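Periplasmic binding protein (Agrobacterium tumefaciens str. B6, PDB 5L9G) binds the opine mannopine in the periplasm and probably hands it to an ABC transporter for import into the bacterial cell. Local coordinates at residues L124-K129 and G228-A233; A209-L214 and D221-W226; K130-N135 and G151-W156. One frame throughout, in Å; residues are numbered along the deposited sequence.

Contact 1. Residues L124-K129 and G228-A233; sequences LIAWNK and GRVQGA. With MO0 (mannopine), chain C.
Helix 227-235 packs on strand 115-128 in the mixed sheet of this periplasmic binding protein, and Val-230 is the side chain that meets the strand, touching Leu-124 and Ala-126. Both of its methyls are used. CG1 lies 3.8 Å from Ala-126 CB, while CG2 lies 4.0 Å from Leu-124 CD1 and equally close to Ala-126 CB, so the valine fork straddles the alanine methyl and reaches the leucine with one branch. Val-230 holds CG1 anti to its backbone N (chi1 176°), which puts CG2 beside that N, so that both methyls face the strand. Leu-124 has the less common first torsion, its CG lying between backbone N and carbonyl carbon; from there CD1 meets the valine at a slant. With no hydrogen bond between the segments, the evidence is for purely apolar packing.

One residue earlier in the helix, Arg-229 points into the ligand pocket. Its guanidinium meets the mannopine carboxylate edge-on: Arg-229 NE donates to MO0 OXT at 2.7 Å (165°) and Arg-229 NH2 to MO0 O at 2.9 Å (168°). Two nearly straight bonds restrict rotation of the carboxylate, and a bend at chi2 helps bring the guanidinium to it. NH2 also donates to Gly-29 O, a second grip on the same nitrogen.

Around this pair, Leu-124 and Ala-126 bond through their backbones to Thr-225 and Ile-223 of the adjacent antiparallel strand 222-226, Leu-124 packs on Tyr-242 and Ala-247 of strand 240-256, and Val-230 also touches Ile-215 of helix 208-216.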
loop_
_atom_site.group_PDB
_atom_site.type_symbol
_atom_site.label_atom_id
_atom_site.label_comp_id
_atom_site.label_asym_id
_atom_site.label_seq_id
_atom_site.Cartn_x
_atom_site.Cartn_y
_atom_site.Cartn_z
ATOM N N LEU A 124 -1.182 -2.972 8.502
ATOM C CA LEU A 124 -1.103 -3.378 9.899
ATOM C C LEU A 124 -2.435 -3.347 10.644
ATOM O O LEU A 124 -3.419 -2.833 10.124
ATOM C CB LEU A 124 -0.024 -2.489 10.628
ATOM C CG LEU A 124 -0.157 -0.946 10.494
ATOM C CD1 LEU A 124 -1.393 -0.406 11.249
ATOM C CD2 LEU A 124 1.082 -0.250 11.061
ATOM N N ILE A 125 -2.427 -3.851 11.894
ATOM C CA ILE A 125 -3.587 -3.918 12.791
ATOM C C ILE A 125 -3.629 -2.682 13.672
ATOM O O ILE A 125 -2.672 -2.419 14.387
ATOM C CB ILE A 125 -3.482 -5.193 13.698
ATOM C CG1 ILE A 125 -3.465 -6.473 12.859
ATOM C CG2 ILE A 125 -4.603 -5.252 14.789
ATOM C CD1 ILE A 125 -2.780 -7.676 13.598
ATOM N N ALA A 126 -4.774 -2.010 13.711
ATOM C CA ALA A 126 -5.017 -0.876 14.614
ATOM C C ALA A 126 -6.302 -1.183 15.363
ATOM O O ALA A 126 -7.203 -1.812 14.798
ATOM C CB ALA A 126 -5.188 0.424 13.825
ATOM N N TRP A 127 -6.394 -0.745 16.621
ATOM C CA TRP A 127 -7.599 -0.988 17.401
ATOM C C TRP A 127 -8.036 0.229 18.169
ATOM O O TRP A 127 -7.231 1.123 18.484
ATOM C CB TRP A 127 -7.443 -2.201 18.324
ATOM C CG TRP A 127 -6.598 -1.937 19.539
ATOM C CD1 TRP A 127 -7.012 -1.433 20.740
ATOM C CD2 TRP A 127 -5.169 -2.104 19.641
ATOM N NE1 TRP A 127 -5.933 -1.308 21.597
ATOM C CE2 TRP A 127 -4.796 -1.733 20.954
ATOM C CE3 TRP A 127 -4.178 -2.588 18.766
ATOM C CZ2 TRP A 127 -3.468 -1.822 21.412
ATOM C CZ3 TRP A 127 -2.866 -2.682 19.220
ATOM C CH2 TRP A 127 -2.517 -2.291 20.522
ATOM N N ASN A 128 -9.326 0.230 18.499
ATOM C CA ASN A 128 -9.985 1.302 19.196
ATOM C C ASN A 128 -9.699 1.171 20.685
ATOM O O ASN A 128 -10.131 0.189 21.317
ATOM C CB ASN A 128 -11.497 1.176 18.929
ATOM C CG ASN A 128 -12.289 2.370 19.338
ATOM O OD1 ASN A 128 -11.941 3.093 20.281
ATOM N ND2 ASN A 128 -13.377 2.606 18.617
ATOM N N LYS A 129 -8.993 2.175 21.259
ATOM C CA LYS A 129 -8.690 2.158 22.702
ATOM C C LYS A 129 -9.930 2.371 23.598
ATOM O O LYS A 129 -9.943 1.937 24.754
ATOM C CB LYS A 129 -7.563 3.150 23.051
ATOM C CG LYS A 129 -6.221 2.765 22.419
ATOM C CD LYS A 129 -5.179 3.890 22.529
ATOM C CE LYS A 129 -4.673 4.103 23.925
ATOM N NZ LYS A 129 -3.939 5.387 24.025
ATOM N N GLY A 228 0.486 4.780 7.598
ATOM C CA GLY A 228 0.448 6.242 7.455
ATOM C C GLY A 228 -0.942 6.805 7.697
ATOM O O GLY A 228 -1.096 7.821 8.383
ATOM N N ARG A 229 -1.961 6.104 7.196
ATOM C CA ARG A 229 -3.367 6.498 7.397
ATOM C C ARG A 229 -3.717 6.422 8.882
ATOM O O ARG A 229 -4.358 7.335 9.421
ATOM C CB ARG A 229 -4.312 5.596 6.579
ATOM C CG ARG A 229 -3.962 5.490 5.080
ATOM C CD ARG A 229 -3.966 6.842 4.330
ATOM N NE ARG A 229 -3.744 6.624 2.894
ATOM C CZ ARG A 229 -4.256 7.385 1.929
ATOM N NH1 ARG A 229 -5.005 8.447 2.232
ATOM N NH2 ARG A 229 -4.035 7.086 0.653
ATOM N N VAL A 230 -3.243 5.351 9.552
ATOM C CA VAL A 230 -3.521 5.151 10.993
ATOM C C VAL A 230 -2.847 6.244 11.818
ATOM O O VAL A 230 -3.503 6.853 12.659
ATOM C CB VAL A 230 -3.115 3.740 11.479
ATOM C CG1 VAL A 230 -3.325 3.598 12.997
ATOM C CG2 VAL A 230 -3.904 2.660 10.740
ATOM N N GLN A 231 -1.535 6.449 11.616
ATOM C CA GLN A 231 -0.802 7.464 12.372
ATOM C C GLN A 231 -1.412 8.871 12.168
ATOM O O GLN A 231 -1.541 9.629 13.134
ATOM C CB GLN A 231 0.712 7.422 12.056
ATOM C CG GLN A 231 1.511 8.398 12.965
ATOM C CD GLN A 231 1.383 8.103 14.460
ATOM O OE1 GLN A 231 0.959 8.933 15.270
ATOM N NE2 GLN A 231 1.707 6.902 14.862
ATOM N N GLY A 232 -1.806 9.174 10.930
ATOM C CA GLY A 232 -2.457 10.442 10.585
ATOM C C GLY A 232 -3.771 10.634 11.346
ATOM O O GLY A 232 -4.029 11.721 11.866
ATOM N N ALA A 233 -4.572 9.559 11.496
ATOM C CA ALA A 233 -5.826 9.629 12.255
ATOM C C ALA A 233 -5.543 9.871 13.752
ATOM O O ALA A 233 -6.174 10.726 14.367
ATOM C CB ALA A 233 -6.626 8.348 12.068
HETATM O OAB MO0 C . -1.910 -0.480 -7.136
HETATM C CAF MO0 C . -3.097 0.251 -6.989
HETATM C CAG MO0 C . -3.454 0.530 -5.540
HETATM O OAC MO0 C . -4.210 -0.513 -5.030
HETATM C CAH MO0 C . -2.284 0.920 -4.670
HETATM O OAM MO0 C . -1.597 1.996 -5.192
HETATM C CAI MO0 C . -2.611 1.149 -3.194
HETATM O OAD MO0 C . -3.508 2.207 -3.037
HETATM C CAJ MO0 C . -1.377 1.300 -2.352
HETATM O OAE MO0 C . -0.591 0.149 -2.474
HETATM C CAK MO0 C . -1.644 1.646 -0.880
HETATM N N MO0 C . -0.825 2.807 -0.507
HETATM C CA MO0 C . -0.836 3.072 0.953
HETATM C C MO0 C . -1.744 4.238 1.262
HETATM O O MO0 C . -2.453 4.721 0.353
HETATM C CB MO0 C . 0.544 3.292 1.528
HETATM C CG MO0 C . 1.098 4.666 1.216
HETATM C CD MO0 C . 2.582 4.740 1.315
HETATM O OE1 MO0 C . 3.132 5.291 2.480
HETATM N NE2 MO0 C . 3.352 4.355 0.421
HETATM O OXT MO0 C . -1.855 4.696 2.443
#

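Contact 2. Residues A209-L214 and D221-W226; sequences AQAAQL and DMIITW. With MO0 (mannopine), chain C.
Ile-223 turns CG1 anti to its backbone N (chi1 -180°) and keeps the chain extended, which carries CD1 up to Ala-211 on helix 208-216; Thr-225, at chi1 -169°, directs OG1 at the same alanine. Ala-211 CB therefore sits over two alternate residues of the strand, 3.9 Å from Ile-223 CD1 and 3.4 Å from Thr-225 OG1. Leu-214 adds a looser touch, its CD1 4.4 Å from Ile-223 CD1. The hydroxyl of Thr-225 is buried here without a hydrogen-bonding partner in the model.

At the end of the strand, Trp-226 has Thr-225 OG1 over one face of its indole, offset toward the rim, and mannopine over the opposite face, with MO0 CAK 3.5 Å above the ring plane. The closest approach is Trp-226 CE3 to MO0 C, 3.2 Å. Trp-226 also makes edge-to-face contacts with Trp-156, Trp-205 and Tyr-121.

The axes of 209-214 and 222-226 come within 8.9 Å, their N-to-C directions 134° apart. The helix thus runs back obliquely as the connecting helix of a beta-alpha-beta crossover from strand 201-205 to strand 222-226, both parallel to strand 153-156 between them; the latter's Trp-226 forms an aromatic wall of the mannopine pocket.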
loop_
_atom_site.group_PDB
_atom_site.type_symbol
_atom_site.label_atom_id
_atom_site.label_comp_id
_atom_site.label_asym_id
_atom_site.label_seq_id
_atom_site.Cartn_x
_atom_site.Cartn_y
_atom_site.Cartn_z
ATOM N N ALA A 209 -8.131 7.351 3.031
ATOM C CA ALA A 209 -8.809 8.458 3.714
ATOM C C ALA A 209 -10.081 7.951 4.422
ATOM O O ALA A 209 -10.363 8.365 5.542
ATOM C CB ALA A 209 -9.174 9.560 2.716
ATOM N N GLN A 210 -10.838 7.063 3.773
ATOM C CA GLN A 210 -12.040 6.501 4.387
ATOM C C GLN A 210 -11.643 5.712 5.648
ATOM O O GLN A 210 -12.284 5.856 6.681
ATOM C CB GLN A 210 -12.785 5.587 3.402
ATOM C CG GLN A 210 -14.094 5.041 3.979
ATOM C CD GLN A 210 -14.628 3.870 3.212
ATOM O OE1 GLN A 210 -14.080 3.474 2.192
ATOM N NE2 GLN A 210 -15.776 3.346 3.633
ATOM N N ALA A 211 -10.570 4.914 5.568
ATOM C CA ALA A 211 -10.079 4.129 6.723
ATOM C C ALA A 211 -9.713 5.075 7.871
ATOM O O ALA A 211 -10.138 4.852 9.017
ATOM C CB ALA A 211 -8.857 3.326 6.315
ATOM N N ALA A 212 -8.966 6.151 7.561
ATOM C CA ALA A 212 -8.570 7.157 8.556
ATOM C C ALA A 212 -9.836 7.783 9.197
ATOM O O ALA A 212 -9.860 8.001 10.417
ATOM C CB ALA A 212 -7.716 8.233 7.889
ATOM N N GLN A 213 -10.890 8.047 8.393
ATOM C CA GLN A 213 -12.122 8.643 8.915
ATOM C C GLN A 213 -12.849 7.677 9.861
ATOM O O GLN A 213 -13.320 8.100 10.923
ATOM C CB GLN A 213 -13.053 9.117 7.763
ATOM C CG GLN A 213 -14.156 10.077 8.214
ATOM C CD GLN A 213 -13.581 11.293 8.900
ATOM O OE1 GLN A 213 -12.779 12.034 8.333
ATOM N NE2 GLN A 213 -13.981 11.538 10.124
ATOM N N LEU A 214 -12.910 6.381 9.495
ATOM C CA LEU A 214 -13.518 5.344 10.357
ATOM C C LEU A 214 -12.825 5.352 11.734
ATOM O O LEU A 214 -13.496 5.286 12.755
ATOM C CB LEU A 214 -13.335 3.959 9.738
ATOM C CG LEU A 214 -14.216 3.670 8.517
ATOM C CD1 LEU A 214 -13.750 2.354 7.857
ATOM C CD2 LEU A 214 -15.706 3.578 8.905
ATOM N N ASP A 221 -14.003 -1.159 15.657
ATOM C CA ASP A 221 -13.276 -1.538 16.874
ATOM C C ASP A 221 -11.848 -1.919 16.559
ATOM O O ASP A 221 -10.947 -1.754 17.371
ATOM C CB ASP A 221 -14.027 -2.626 17.647
ATOM C CG ASP A 221 -15.373 -2.123 18.133
ATOM O OD1 ASP A 221 -15.424 -1.008 18.704
ATOM O OD2 ASP A 221 -16.377 -2.794 17.874
ATOM N N MET A 222 -11.637 -2.455 15.362
ATOM C CA MET A 222 -10.294 -2.823 14.903
ATOM C C MET A 222 -10.310 -2.803 13.390
ATOM O O MET A 222 -11.373 -2.960 12.787
ATOM C CB MET A 222 -9.820 -4.174 15.462
ATOM C CG MET A 222 -10.746 -5.335 15.093
ATOM S SD MET A 222 -10.103 -6.877 15.794
ATOM C CE MET A 222 -10.689 -6.778 17.522
ATOM N N ILE A 223 -9.137 -2.595 12.780
ATOM C CA ILE A 223 -9.043 -2.431 11.322
ATOM C C ILE A 223 -7.671 -2.851 10.853
ATOM O O ILE A 223 -6.674 -2.626 11.548
ATOM C CB ILE A 223 -9.347 -0.929 10.928
ATOM C CG1 ILE A 223 -9.277 -0.666 9.411
ATOM C CG2 ILE A 223 -8.432 0.092 11.685
ATOM C CD1 ILE A 223 -9.819 0.726 9.009
ATOM N N ILE A 224 -7.625 -3.452 9.665
ATOM C CA ILE A 224 -6.363 -3.697 8.988
ATOM C C ILE A 224 -6.295 -2.630 7.902
ATOM O O ILE A 224 -7.120 -2.620 6.976
ATOM C CB ILE A 224 -6.186 -5.116 8.402
ATOM C CG1 ILE A 224 -6.278 -6.196 9.506
ATOM C CG2 ILE A 224 -4.820 -5.183 7.669
ATOM C CD1 ILE A 224 -6.524 -7.620 8.971
ATOM N N THR A 225 -5.330 -1.717 8.029
ATOM C CA THR A 225 -5.134 -0.663 7.020
ATOM C C THR A 225 -3.651 -0.218 7.036
ATOM O O THR A 225 -2.813 -0.818 7.716
ATOM C CB THR A 225 -6.190 0.487 7.152
ATOM O OG1 THR A 225 -6.127 1.350 6.002
ATOM C CG2 THR A 225 -6.021 1.303 8.443
ATOM N N TRP A 226 -3.352 0.825 6.273
ATOM C CA TRP A 226 -1.994 1.314 6.060
ATOM C C TRP A 226 -1.526 2.232 7.195
ATOM O O TRP A 226 -2.274 3.093 7.651
ATOM C CB TRP A 226 -1.909 1.941 4.650
ATOM C CG TRP A 226 -2.408 0.963 3.602
ATOM C CD1 TRP A 226 -1.976 -0.322 3.419
ATOM C CD2 TRP A 226 -3.373 1.216 2.569
ATOM N NE1 TRP A 226 -2.646 -0.905 2.359
ATOM C CE2 TRP A 226 -3.483 0.031 1.795
ATOM C CE3 TRP A 226 -4.171 2.327 2.224
ATOM C CZ2 TRP A 226 -4.377 -0.088 0.729
ATOM C CZ3 TRP A 226 -4.988 2.242 1.101
ATOM C CH2 TRP A 226 -5.094 1.045 0.369
HETATM O OAB MO0 C . -1.910 -0.480 -7.136
HETATM C CAF MO0 C . -3.097 0.251 -6.989
HETATM C CAG MO0 C . -3.454 0.530 -5.540
HETATM O OAC MO0 C . -4.210 -0.513 -5.030
HETATM C CAH MO0 C . -2.284 0.920 -4.670
HETATM O OAM MO0 C . -1.597 1.996 -5.192
HETATM C CAI MO0 C . -2.611 1.149 -3.194
HETATM O OAD MO0 C . -3.508 2.207 -3.037
HETATM C CAJ MO0 C . -1.377 1.300 -2.352
HETATM O OAE MO0 C . -0.591 0.149 -2.474
HETATM C CAK MO0 C . -1.644 1.646 -0.880
HETATM N N MO0 C . -0.825 2.807 -0.507
HETATM C CA MO0 C . -0.836 3.072 0.953
HETATM C C MO0 C . -1.744 4.238 1.262
HETATM O O MO0 C . -2.453 4.721 0.353
HETATM C CB MO0 C . 0.544 3.292 1.528
HETATM C CG MO0 C . 1.098 4.666 1.216
HETATM C CD MO0 C . 2.582 4.740 1.315
HETATM O OE1 MO0 C . 3.132 5.291 2.480
HETATM N NE2 MO0 C . 3.352 4.355 0.421
HETATM O OXT MO0 C . -1.855 4.696 2.443
#

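Contact 3. Residues K130-N135 and G151-W156; sequences KTYGDN and GKRALW
Helix 129-132 ends in a type II' beta turn from Tyr-132 to Asn-135, in which Gly-133 leaves helical geometry with a positive phi; the closing bond from Asn-135 N to Tyr-132 O is weak at 3.2 Å. Facing Tyr-132, Gly-151 is extended, two residues before strand 153-156. Its backbone angles (phi 150°) are suited to glycine, and its bare CA lets the phenol oxygen come close.

The touching group is the phenol end of Tyr-132. Its CG lies beside the backbone N, anti to the carbonyl carbon (chi1 -53°), and the ring reaches out until Tyr-132 OH is 3.5 Å from Gly-151 CA. That hydroxyl's hydrogen bond goes to Pro-150 O, just before the segment, so the contact with glycine is packing beside a polar link. Over the centre of one ring face lies Thr-131 CG2, 3.6 Å above its plane, a CH-pi type of cover from the preceding residue.

Arg-153 folds back toward the same loop. Arg-153 NH2 donates to Gly-151 O at 2.9 Å with an N-H...O angle of 149°; the oxygen lies in the guanidinium plane, whereas the donor stands well above the carbonyl plane. NH2 is also bonded to Phe-149 O and NE to Phe-143 O of helix 140-144, and these carbonyls help fix the guanidinium.

Beyond the pair, strand 153-156 runs parallel to strands 201-205 and 222-226, between which it lies, and Tyr-132 and Arg-153 both pack on Met-222 of the latter.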
loop_
_atom_site.group_PDB
_atom_site.type_symbol
_atom_site.label_atom_id
_atom_site.label_comp_id
_atom_site.label_asym_id
_atom_site.label_seq_id
_atom_site.Cartn_x
_atom_site.Cartn_y
_atom_site.Cartn_z
ATOM N N LYS A 130 -10.997 3.002 23.058
ATOM C CA LYS A 130 -12.233 3.139 23.819
ATOM C C LYS A 130 -12.832 1.718 24.006
ATOM O O LYS A 130 -13.280 1.374 25.095
ATOM C CB LYS A 130 -13.234 4.059 23.106
ATOM C CG LYS A 130 -14.511 4.271 23.920
ATOM C CD LYS A 130 -15.671 4.783 23.077
ATOM C CE LYS A 130 -17.019 4.379 23.651
ATOM N NZ LYS A 130 -17.152 4.737 25.099
ATOM N N THR A 131 -12.733 0.869 22.957
ATOM C CA THR A 131 -13.295 -0.483 23.033
ATOM C C THR A 131 -12.493 -1.444 23.921
ATOM O O THR A 131 -13.096 -2.140 24.729
ATOM C CB THR A 131 -13.480 -1.062 21.608
ATOM O OG1 THR A 131 -14.069 -0.047 20.793
ATOM C CG2 THR A 131 -14.340 -2.348 21.607
ATOM N N TYR A 132 -11.163 -1.532 23.702
ATOM C CA TYR A 132 -10.268 -2.514 24.302
ATOM C C TYR A 132 -9.220 -1.980 25.255
ATOM O O TYR A 132 -8.512 -2.791 25.865
ATOM C CB TYR A 132 -9.531 -3.270 23.157
ATOM C CG TYR A 132 -10.468 -3.858 22.125
ATOM C CD1 TYR A 132 -11.360 -4.875 22.462
ATOM C CD2 TYR A 132 -10.453 -3.410 20.809
ATOM C CE1 TYR A 132 -12.236 -5.412 21.520
ATOM C CE2 TYR A 132 -11.333 -3.925 19.862
ATOM C CZ TYR A 132 -12.213 -4.937 20.217
ATOM O OH TYR A 132 -13.076 -5.457 19.294
ATOM N N GLY A 133 -9.065 -0.659 25.318
ATOM C CA GLY A 133 -8.001 -0.037 26.110
ATOM C C GLY A 133 -6.658 -0.437 25.519
ATOM O O GLY A 133 -6.531 -0.590 24.297
ATOM N N ASP A 134 -5.665 -0.682 26.381
ATOM C CA ASP A 134 -4.347 -1.121 25.929
ATOM C C ASP A 134 -4.361 -2.617 25.574
ATOM O O ASP A 134 -3.444 -3.083 24.897
ATOM C CB ASP A 134 -3.284 -0.827 27.003
ATOM C CG ASP A 134 -3.025 0.646 27.261
ATOM O OD1 ASP A 134 -3.289 1.469 26.357
ATOM O OD2 ASP A 134 -2.574 0.977 28.369
ATOM N N ASN A 135 -5.413 -3.351 25.985
ATOM C CA ASN A 135 -5.511 -4.794 25.755
ATOM C C ASN A 135 -6.255 -5.121 24.448
ATOM O O ASN A 135 -7.231 -5.880 24.422
ATOM C CB ASN A 135 -6.082 -5.516 26.988
ATOM C CG ASN A 135 -5.120 -5.558 28.192
ATOM O OD1 ASN A 135 -4.167 -4.765 28.329
ATOM N ND2 ASN A 135 -5.356 -6.468 29.122
ATOM N N GLY A 151 -16.265 -7.429 18.541
ATOM C CA GLY A 151 -16.302 -6.097 17.961
ATOM C C GLY A 151 -16.323 -6.033 16.453
ATOM O O GLY A 151 -16.184 -7.043 15.756
ATOM N N LYS A 152 -16.533 -4.822 15.960
ATOM C CA LYS A 152 -16.630 -4.501 14.546
ATOM C C LYS A 152 -15.247 -4.427 13.916
ATOM O O LYS A 152 -14.410 -3.634 14.344
ATOM C CB LYS A 152 -17.372 -3.170 14.348
ATOM C CG LYS A 152 -18.825 -3.166 14.810
ATOM C CD LYS A 152 -19.407 -1.757 14.653
ATOM C CE LYS A 152 -20.725 -1.577 15.371
ATOM N NZ LYS A 152 -21.844 -2.281 14.689
ATOM N N ARG A 153 -15.015 -5.264 12.894
ATOM C CA ARG A 153 -13.789 -5.294 12.101
ATOM C C ARG A 153 -13.964 -4.515 10.790
ATOM O O ARG A 153 -15.061 -4.475 10.236
ATOM C CB ARG A 153 -13.447 -6.745 11.721
ATOM C CG ARG A 153 -12.601 -7.494 12.778
ATOM C CD ARG A 153 -13.430 -8.295 13.725
ATOM N NE ARG A 153 -12.589 -9.086 14.629
ATOM C CZ ARG A 153 -12.849 -9.243 15.920
ATOM N NH1 ARG A 153 -12.020 -9.936 16.688
ATOM N NH2 ARG A 153 -13.927 -8.682 16.462
ATOM N N ALA A 154 -12.863 -3.939 10.274
ATOM C CA ALA A 154 -12.863 -3.328 8.957
ATOM C C ALA A 154 -11.654 -3.841 8.193
ATOM O O ALA A 154 -10.546 -3.896 8.730
ATOM C CB ALA A 154 -12.853 -1.818 9.041
ATOM N N LEU A 155 -11.883 -4.280 6.952
ATOM C CA LEU A 155 -10.833 -4.818 6.092
ATOM C C LEU A 155 -10.946 -4.112 4.753
ATOM O O LEU A 155 -11.983 -3.531 4.455
ATOM C CB LEU A 155 -11.026 -6.331 5.866
ATOM C CG LEU A 155 -10.561 -7.301 6.958
ATOM C CD1 LEU A 155 -11.475 -7.262 8.129
ATOM C CD2 LEU A 155 -10.594 -8.758 6.426
ATOM N N TRP A 156 -9.879 -4.159 3.951
ATOM C CA TRP A 156 -9.843 -3.524 2.634
ATOM C C TRP A 156 -10.798 -4.255 1.672
ATOM O O TRP A 156 -11.031 -5.461 1.825
ATOM C CB TRP A 156 -8.411 -3.624 2.082
ATOM C CG TRP A 156 -8.088 -2.720 0.915
ATOM C CD1 TRP A 156 -8.776 -1.608 0.500
ATOM C CD2 TRP A 156 -6.958 -2.841 0.047
ATOM N NE1 TRP A 156 -8.154 -1.048 -0.593
ATOM C CE2 TRP A 156 -7.016 -1.766 -0.872
ATOM C CE3 TRP A 156 -5.878 -3.742 -0.028
ATOM C CZ2 TRP A 156 -6.044 -1.578 -1.864
ATOM C CZ3 TRP A 156 -4.916 -3.559 -1.011
ATOM C CH2 TRP A 156 -5.018 -2.503 -1.934
#

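Overall arrangement
Strand 222-226 joins the three contacts: it runs antiparallel to strand 115-128 of contact 1 and parallel to strand 153-156 of contact 3. Contact 2 lies about 7 Å from contact 1 and about 10 Å from contact 3, centre to centre. Asp-221 makes the links at one end, with Asp-221 O 2.8 Å from Asn-128 N, OD1 2.7 Å from Thr-131 OG1 and OD2 2.8 Å from Lys-152 N. Toward the ligand, Val-230 CG2 packs 3.4 Å from Thr-225 CG2. Mannopine is reached by Arg-229 of contact 1, Trp-226 of contact 2 and Trp-156 of contact 3, while Tyr-132 at the end of helix 129-132 lies at the far end of the strands.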